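PDB 1YZY: 3-oxo-tetronate kinase from Haemophilus influenzae, which catalyses the ATP-dependent phosphorylation of 3-oxo-tetronate to 3-oxo-tetronate 4-phosphate. Local coordinates for residues A[16-30]-A[368-381]. Sequence-based numbering, arbitrary orientation.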
# COMPACT_ATOMS: atom_id res chain seq x y z
N ALA A 16 0.33 -0.35 -5.47
CA ALA A 16 -0.88 0.27 -6.03
C ALA A 16 -0.61 1.70 -6.49
O ALA A 16 -1.14 2.13 -7.51
CB ALA A 16 -2.02 0.23 -5.02
N SER A 17 0.17 2.43 -5.70
CA SER A 17 0.54 3.80 -6.07
C SER A 17 1.43 3.73 -7.31
O SER A 17 1.32 4.57 -8.20
CB SER A 17 1.31 4.48 -4.93
OG SER A 17 0.46 5.33 -4.18
N PHE A 18 2.32 2.74 -7.34
CA PHE A 18 3.22 2.57 -8.47
C PHE A 18 2.47 2.28 -9.75
O PHE A 18 2.82 2.81 -10.80
CB PHE A 18 4.25 1.46 -8.19
CG PHE A 18 5.55 1.98 -7.65
CD1 PHE A 18 6.27 2.93 -8.36
CD2 PHE A 18 6.04 1.54 -6.42
CE1 PHE A 18 7.47 3.44 -7.86
CE2 PHE A 18 7.24 2.04 -5.91
CZ PHE A 18 7.95 3.00 -6.63
N LEU A 19 1.44 1.45 -9.67
CA LEU A 19 0.66 1.13 -10.85
C LEU A 19 -0.05 2.36 -11.39
O LEU A 19 -0.16 2.53 -12.61
CB LEU A 19 -0.36 0.03 -10.53
CG LEU A 19 0.24 -1.30 -10.08
CD1 LEU A 19 -0.87 -2.29 -9.73
CD2 LEU A 19 1.14 -1.88 -11.16
N VAL A 20 -0.50 3.23 -10.49
CA VAL A 20 -1.21 4.46 -10.85
C VAL A 20 -0.26 5.54 -11.39
O VAL A 20 -0.59 6.26 -12.33
CB VAL A 20 -2.01 5.03 -9.62
CG1 VAL A 20 -2.54 6.44 -9.91
CG2 VAL A 20 -3.18 4.11 -9.32
N GLU A 21 0.89 5.69 -10.74
CA GLU A 21 1.90 6.65 -11.15
C GLU A 21 2.51 6.26 -12.50
O GLU A 21 3.34 6.99 -13.05
CB GLU A 21 2.98 6.75 -10.07
CG GLU A 21 2.50 7.47 -8.81
CD GLU A 21 1.95 8.86 -9.10
OE1 GLU A 21 2.73 9.83 -9.10
OE2 GLU A 21 0.73 8.98 -9.35
N ASN A 22 2.09 5.11 -13.01
CA ASN A 22 2.55 4.61 -14.29
C ASN A 22 1.40 4.35 -15.25
O ASN A 22 1.44 3.43 -16.07
CB ASN A 22 3.44 3.38 -14.08
CG ASN A 22 4.84 3.76 -13.63
OD1 ASN A 22 5.65 4.24 -14.43
ND2 ASN A 22 5.12 3.60 -12.34
N GLY A 23 0.36 5.16 -15.11
CA GLY A 23 -0.81 5.11 -15.98
C GLY A 23 -1.92 4.08 -15.89
O GLY A 23 -2.81 4.06 -16.76
N LEU A 24 -1.92 3.24 -14.86
CA LEU A 24 -2.96 2.21 -14.74
C LEU A 24 -4.08 2.53 -13.74
O LEU A 24 -3.80 2.88 -12.60
CB LEU A 24 -2.29 0.87 -14.38
CG LEU A 24 -2.30 -0.23 -15.45
CD1 LEU A 24 -1.85 0.29 -16.81
CD2 LEU A 24 -1.43 -1.39 -14.98
N SER A 25 -5.34 2.45 -14.16
CA SER A 25 -6.43 2.70 -13.21
C SER A 25 -6.42 1.53 -12.21
O SER A 25 -6.49 0.37 -12.61
CB SER A 25 -7.79 2.87 -13.91
OG SER A 25 -8.12 1.78 -14.75
N THR A 26 -6.33 1.84 -10.92
CA THR A 26 -6.22 0.82 -9.88
C THR A 26 -7.24 0.85 -8.73
O THR A 26 -7.66 1.92 -8.29
CB THR A 26 -4.79 0.88 -9.25
OG1 THR A 26 -3.80 0.79 -10.29
CG2 THR A 26 -4.56 -0.24 -8.24
N VAL A 27 -7.62 -0.33 -8.27
CA VAL A 27 -8.53 -0.48 -7.14
C VAL A 27 -7.85 -1.39 -6.13
O VAL A 27 -7.44 -2.51 -6.47
CB VAL A 27 -9.88 -1.12 -7.55
CG1 VAL A 27 -10.65 -1.54 -6.31
CG2 VAL A 27 -10.70 -0.13 -8.35
N GLN A 28 -7.67 -0.90 -4.91
CA GLN A 28 -7.05 -1.69 -3.87
C GLN A 28 -8.07 -2.17 -2.84
O GLN A 28 -8.60 -1.39 -2.06
CB GLN A 28 -5.96 -0.88 -3.15
CG GLN A 28 -5.26 -1.64 -2.02
CD GLN A 28 -4.33 -0.77 -1.21
OE1 GLN A 28 -3.92 0.30 -1.65
NE2 GLN A 28 -3.99 -1.24 -0.00
N MET A 29 -8.34 -3.47 -2.85
CA MET A 29 -9.28 -4.08 -1.91
C MET A 29 -8.51 -4.55 -0.68
O MET A 29 -7.44 -5.12 -0.80
CB MET A 29 -9.99 -5.25 -2.57
CG MET A 29 -10.81 -4.86 -3.79
SD MET A 29 -12.01 -3.54 -3.44
CE MET A 29 -13.57 -4.41 -3.64
N ASN A 30 -9.03 -4.25 0.50
CA ASN A 30 -8.38 -4.68 1.74
C ASN A 30 -9.06 -5.97 2.18
O ASN A 30 -10.15 -5.95 2.74
CB ASN A 30 -8.51 -3.60 2.82
CG ASN A 30 -7.94 -2.25 2.37
OD1 ASN A 30 -6.87 -2.18 1.77
ND2 ASN A 30 -8.66 -1.18 2.67
N THR A 368 -14.55 -1.04 2.08
CA THR A 368 -13.77 -2.26 1.92
C THR A 368 -12.66 -2.18 0.88
O THR A 368 -11.84 -3.09 0.76
CB THR A 368 -14.69 -3.43 1.52
OG1 THR A 368 -15.33 -3.13 0.27
CG2 THR A 368 -15.76 -3.67 2.59
N GLY A 369 -12.67 -1.11 0.09
CA GLY A 369 -11.68 -0.93 -0.94
C GLY A 369 -11.77 0.48 -1.48
O GLY A 369 -12.71 1.20 -1.17
N PHE A 370 -10.80 0.86 -2.30
CA PHE A 370 -10.76 2.20 -2.84
C PHE A 370 -10.16 2.26 -4.23
O PHE A 370 -9.45 1.34 -4.65
CB PHE A 370 -9.90 3.10 -1.95
CG PHE A 370 -10.30 3.09 -0.50
CD1 PHE A 370 -11.26 3.98 -0.03
CD2 PHE A 370 -9.74 2.18 0.39
CE1 PHE A 370 -11.65 3.97 1.31
CE2 PHE A 370 -10.11 2.15 1.73
CZ PHE A 370 -11.08 3.05 2.19
N HIS A 371 -10.53 3.29 -4.97
CA HIS A 371 -9.97 3.55 -6.28
C HIS A 371 -8.75 4.44 -6.03
O HIS A 371 -8.93 5.50 -5.41
CB HIS A 371 -10.91 4.42 -7.11
CG HIS A 371 -12.05 3.67 -7.71
ND1 HIS A 371 -12.05 3.22 -9.01
CD2 HIS A 371 -13.23 3.26 -7.17
CE1 HIS A 371 -13.17 2.56 -9.25
NE2 HIS A 371 -13.90 2.58 -8.15
N ILE A 372 -7.55 4.07 -6.47
CA ILE A 372 -6.42 4.94 -6.17
C ILE A 372 -6.28 6.11 -7.16
O ILE A 372 -6.32 5.91 -8.39
CB ILE A 372 -5.14 4.08 -6.20
CG1 ILE A 372 -5.38 2.74 -5.49
CG2 ILE A 372 -3.99 4.83 -5.52
CD1 ILE A 372 -5.35 2.82 -3.98
N GLY A 373 -6.16 7.31 -6.61
CA GLY A 373 -6.06 8.51 -7.42
C GLY A 373 -4.76 9.29 -7.30
O GLY A 373 -3.75 8.78 -6.81
N LYS A 374 -4.82 10.55 -7.72
CA LYS A 374 -3.65 11.44 -7.73
C LYS A 374 -2.90 11.55 -6.42
O LYS A 374 -3.49 11.69 -5.35
CB LYS A 374 -4.05 12.82 -8.23
CG LYS A 374 -2.93 13.57 -8.92
CD LYS A 374 -3.53 14.57 -9.88
CE LYS A 374 -2.49 15.48 -10.46
NZ LYS A 374 -3.15 16.55 -11.26
N GLN A 375 -1.58 11.51 -6.53
CA GLN A 375 -0.69 11.58 -5.39
C GLN A 375 -0.56 12.99 -4.81
O GLN A 375 -0.09 13.91 -5.49
CB GLN A 375 0.69 11.04 -5.78
CG GLN A 375 1.72 11.00 -4.66
CD GLN A 375 3.00 10.28 -5.06
OE1 GLN A 375 3.02 9.06 -5.23
NE2 GLN A 375 4.08 11.03 -5.21
N ILE A 376 -1.02 13.15 -3.58
CA ILE A 376 -0.95 14.43 -2.87
C ILE A 376 0.48 14.61 -2.39
O ILE A 376 1.05 15.70 -2.45
CB ILE A 376 -1.89 14.44 -1.64
CG1 ILE A 376 -3.35 14.29 -2.08
CG2 ILE A 376 -1.72 15.71 -0.83
CD1 ILE A 376 -4.29 14.08 -0.94
N ALA A 377 1.03 13.52 -1.86
CA ALA A 377 2.39 13.48 -1.35
C ALA A 377 2.83 12.02 -1.43
O ALA A 377 1.99 11.13 -1.58
CB ALA A 377 2.44 13.98 0.09
N PRO A 378 4.15 11.75 -1.40
CA PRO A 378 4.58 10.35 -1.47
C PRO A 378 3.94 9.57 -0.33
O PRO A 378 4.12 9.90 0.84
CB PRO A 378 6.11 10.45 -1.31
CG PRO A 378 6.43 11.79 -1.88
CD PRO A 378 5.32 12.65 -1.30
N GLY A 379 3.18 8.54 -0.70
CA GLY A 379 2.51 7.72 0.29
C GLY A 379 1.10 8.18 0.64
O GLY A 379 0.40 7.52 1.39
N VAL A 380 0.69 9.32 0.08
CA VAL A 380 -0.65 9.84 0.35
C VAL A 380 -1.46 10.15 -0.91
O VAL A 380 -1.51 11.29 -1.37
CB VAL A 380 -0.60 11.13 1.22
CG1 VAL A 380 -1.98 11.44 1.78
CG2 VAL A 380 0.40 10.98 2.35
N PRO A 381 -2.04 9.12 -1.55
CA PRO A 381 -2.83 9.39 -2.75
C PRO A 381 -4.29 9.75 -2.39
O PRO A 381 -4.71 9.61 -1.24
CB PRO A 381 -2.76 8.05 -3.49
CG PRO A 381 -2.75 7.06 -2.38
CD PRO A 381 -1.77 7.68 -1.40
O HOH W 1 0.58 7.86 -4.91
O HOH W 2 -0.34 11.40 -9.22
O HOH W 3 -0.90 8.17 -7.04
O HOH W 4 -9.88 3.43 -10.52
O HOH W 5 -12.21 -5.89 0.61
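Val27 and His371 lie side by side on one face of an antiparallel beta ladder that pairs strand 26-30 of the sugar-binding N-terminal domain with strand 369-375 of the nucleotide-binding C-terminal domain, so backbone hydrogen bonds run between the two domains. The two side chains make a CH-pi contact: Val27 CG2 sits over one face of the imidazole, 3.9 Å from the ring centroid and 20° off the normal. A water binds in plane at the ring's edge, on His371 ND1. Next to them Met29 bends back at chi2, which lays SD 3.6 Å from Gly369 CA, where the partner strand has no side chain.

Gln28 and Phe370 form a hydrogen-bonded pair, with Gln28 N 2.9 Å from Phe370 O. Further along, Asn30 N donates to Thr368 O. The far edge of strand 26-30 is bonded to strand 43-47, and strand 380-385 flanks strand 369-375, with Leu383 against Phe370 and Ile372.

The other face carries Ile372, wedged between strand and helix. Its CB meets Val20 CG2 at 3.7 Å, Ala16 CB flanks CG1, and CD1 lies against CB and OE1 of Gln28, itself extended with CG anti to the backbone N. At the strand's end the ring edge of Phe370 receives Asn30 ND2, with amide and ring planes 54° apart.

Past Val20 the helix finishes in a Schellman motif with Gly23 at C-prime, and polar groups take over. The Glu21 carboxylate stacks on the Gln375 amide, their planes 28° apart, while a water links Gln375 OE1 to Ser17 OG. Glu21 OE2 accepts from two other waters that carry it to the strand backbone: one is held by Gln375 N, and the other, its oxygen 2.9 Å from Gly373 O, donates to that carbonyl as well.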